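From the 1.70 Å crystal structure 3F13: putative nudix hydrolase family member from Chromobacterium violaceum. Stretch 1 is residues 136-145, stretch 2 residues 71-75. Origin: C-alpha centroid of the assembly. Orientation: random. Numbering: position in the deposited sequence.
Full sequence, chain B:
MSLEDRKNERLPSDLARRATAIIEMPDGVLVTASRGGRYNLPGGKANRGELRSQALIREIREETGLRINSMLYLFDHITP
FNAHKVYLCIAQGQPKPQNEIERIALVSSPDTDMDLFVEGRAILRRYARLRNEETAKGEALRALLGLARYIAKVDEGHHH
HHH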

# COMPACT_ATOMS: atom_id res chain seq x y z
N ALA B 136 -2.99 -5.64 -16.74
CA ALA B 136 -3.53 -5.88 -15.38
C ALA B 136 -3.10 -4.73 -14.49
O ALA B 136 -3.87 -4.26 -13.64
CB ALA B 136 -3.05 -7.19 -14.83
N LYS B 137 -1.87 -4.24 -14.68
CA LYS B 137 -1.43 -3.10 -13.88
C LYS B 137 -2.20 -1.81 -14.17
O LYS B 137 -2.64 -1.12 -13.25
CB LYS B 137 0.07 -2.90 -14.00
CG LYS B 137 0.59 -1.68 -13.28
CD LYS B 137 2.09 -1.71 -13.28
CE LYS B 137 2.63 -2.52 -12.13
NZ LYS B 137 4.11 -2.54 -12.24
N GLY B 138 -2.36 -1.49 -15.44
CA GLY B 138 -3.16 -0.34 -15.86
C GLY B 138 -4.56 -0.43 -15.28
O GLY B 138 -5.08 0.58 -14.80
N GLU B 139 -5.15 -1.64 -15.28
CA GLU B 139 -6.50 -1.84 -14.75
C GLU B 139 -6.57 -1.59 -13.25
O GLU B 139 -7.51 -0.95 -12.76
CB GLU B 139 -7.04 -3.24 -15.05
CG GLU B 139 -7.42 -3.45 -16.52
CD GLU B 139 -8.14 -4.78 -16.72
OE1 GLU B 139 -9.37 -4.82 -16.45
OE2 GLU B 139 -7.47 -5.78 -17.10
N ALA B 140 -5.60 -2.14 -12.52
CA ALA B 140 -5.44 -1.87 -11.09
C ALA B 140 -5.25 -0.39 -10.79
O ALA B 140 -5.88 0.15 -9.90
CB ALA B 140 -4.27 -2.65 -10.55
N LEU B 141 -4.40 0.28 -11.57
CA LEU B 141 -4.18 1.71 -11.41
C LEU B 141 -5.51 2.45 -11.58
O LEU B 141 -5.91 3.25 -10.72
CB LEU B 141 -3.14 2.16 -12.44
CG LEU B 141 -2.52 3.54 -12.39
CD1 LEU B 141 -1.41 3.57 -13.48
CD2 LEU B 141 -3.59 4.59 -12.66
N ARG B 142 -6.23 2.15 -12.66
CA ARG B 142 -7.49 2.86 -12.92
C ARG B 142 -8.54 2.57 -11.85
O ARG B 142 -9.33 3.45 -11.48
CB ARG B 142 -8.04 2.56 -14.31
CG ARG B 142 -7.23 3.25 -15.49
CD ARG B 142 -7.96 3.05 -16.82
NE ARG B 142 -7.89 1.66 -17.24
CZ ARG B 142 -6.82 1.09 -17.76
NH1 ARG B 142 -5.69 1.79 -17.94
NH2 ARG B 142 -6.85 -0.19 -18.08
N ALA B 143 -8.55 1.35 -11.32
CA ALA B 143 -9.50 1.03 -10.27
C ALA B 143 -9.17 1.79 -8.99
O ALA B 143 -10.07 2.24 -8.26
CB ALA B 143 -9.60 -0.47 -10.03
N LEU B 144 -7.88 1.94 -8.69
CA LEU B 144 -7.49 2.69 -7.50
C LEU B 144 -7.88 4.16 -7.66
O LEU B 144 -8.36 4.78 -6.72
CB LEU B 144 -6.00 2.52 -7.19
CG LEU B 144 -5.73 1.17 -6.55
CD1 LEU B 144 -4.21 0.90 -6.43
CD2 LEU B 144 -6.40 1.16 -5.16
N LEU B 145 -7.66 4.72 -8.84
CA LEU B 145 -8.07 6.09 -9.14
C LEU B 145 -9.59 6.28 -8.94
O LEU B 145 -10.05 7.27 -8.33
CB LEU B 145 -7.60 6.47 -10.54
CG LEU B 145 -6.09 6.74 -10.56
CD1 LEU B 145 -5.67 7.14 -11.97
CD2 LEU B 145 -5.67 7.82 -9.56
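Stretch 2 71-75: MLYLF

How does the second stretch lie on the first? Residues 71-75 form a strand that passes over the helix of residues 136-145 in a broadly antiparallel sense, with 142° between their N-to-C directions, a signed crossing angle of -142° and an axis-to-axis approach of 9.7 Å. The register reflects that opposed course: the CA of Lys137 lies 7.5 Å from the CA of Leu74, while one helical turn later the CA of Leu141 lies 7.2 Å from the CA of Leu72. The contact is modest, burying 314 Å² in all.

What fills the space between helix and strand? Leu72 does most of this work, with its CA-to-CB bond directed toward the helix. With chi1 in t and chi2 in p, it brings its CD2 within 4.0 Å of Ala140 CB and 4.1 Å of Leu141 CB; the same methyl lies 3.6 Å from the backbone N of Leu141. Leu144 meets the same residue nearer its root, its CD1 being 3.3 Å from Leu72 CB, a tight approach. The CA-to-CB bond of Leu74 points sideways, yet the end of the side chain comes nearer the helix, and its CD2 reaches Leu141 CD1 at 4.1 Å.

Where does polarity enter this otherwise apolar contact? Lys137, its CA-to-CB bond directed toward the strand, donates a short hydrogen bond from NZ to the backbone O of Leu74, at 2.6 Å. Its long side chain, t at chi1 and chi2 and m at chi3, spans the gap; on the way Lys137 CE passes 3.3 Å from Tyr73 O.

Does the tyrosine ring take part? The CA-to-CB bond of Tyr73 points away from the helix, but the end of its side chain comes nearer, so that CE2 lies 4.0 Å from Lys137 NZ. The amine approaches the ring obliquely.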

# COMPACT_ATOMS: atom_id res chain seq x y z
N MET B 71 -1.49 1.70 -1.57
CA MET B 71 -0.46 2.07 -2.52
C MET B 71 -0.38 0.99 -3.58
O MET B 71 -0.57 -0.20 -3.31
CB MET B 71 0.90 2.17 -1.77
CG MET B 71 1.19 1.05 -0.52
SD MET B 71 2.90 1.27 0.00
CE MET B 71 3.30 2.80 -0.83
N LEU B 72 -0.03 1.38 -4.79
CA LEU B 72 0.18 0.41 -5.84
C LEU B 72 1.54 0.66 -6.48
O LEU B 72 1.77 1.73 -7.05
CB LEU B 72 -0.93 0.53 -6.90
CG LEU B 72 -0.67 -0.29 -8.16
CD1 LEU B 72 -0.70 -1.80 -7.77
CD2 LEU B 72 -1.70 0.04 -9.22
N TYR B 73 2.45 -0.30 -6.37
CA TYR B 73 3.75 -0.19 -7.05
C TYR B 73 3.56 -0.11 -8.57
O TYR B 73 2.93 -0.99 -9.17
CB TYR B 73 4.69 -1.36 -6.67
CG TYR B 73 5.89 -1.51 -7.58
CD1 TYR B 73 6.93 -0.58 -7.55
CD2 TYR B 73 5.93 -2.51 -8.56
CE1 TYR B 73 8.02 -0.68 -8.44
CE2 TYR B 73 7.02 -2.64 -9.43
CZ TYR B 73 8.06 -1.70 -9.36
OH TYR B 73 9.15 -1.79 -10.19
N LEU B 74 4.08 0.95 -9.21
CA LEU B 74 3.93 1.12 -10.65
C LEU B 74 5.18 0.68 -11.42
O LEU B 74 5.10 -0.14 -12.36
CB LEU B 74 3.63 2.59 -10.98
CG LEU B 74 2.49 3.19 -10.16
CD1 LEU B 74 2.35 4.72 -10.38
CD2 LEU B 74 1.20 2.41 -10.50
N PHE B 75 6.35 1.22 -11.06
CA PHE B 75 7.57 0.89 -11.81
C PHE B 75 8.80 1.45 -11.12
O PHE B 75 8.67 2.25 -10.15
CB PHE B 75 7.51 1.46 -13.24
CG PHE B 75 7.12 2.95 -13.32
CD1 PHE B 75 8.07 3.95 -13.15
CD2 PHE B 75 5.80 3.32 -13.58
CE1 PHE B 75 7.71 5.33 -13.22
CE2 PHE B 75 5.43 4.68 -13.65
CZ PHE B 75 6.40 5.69 -13.44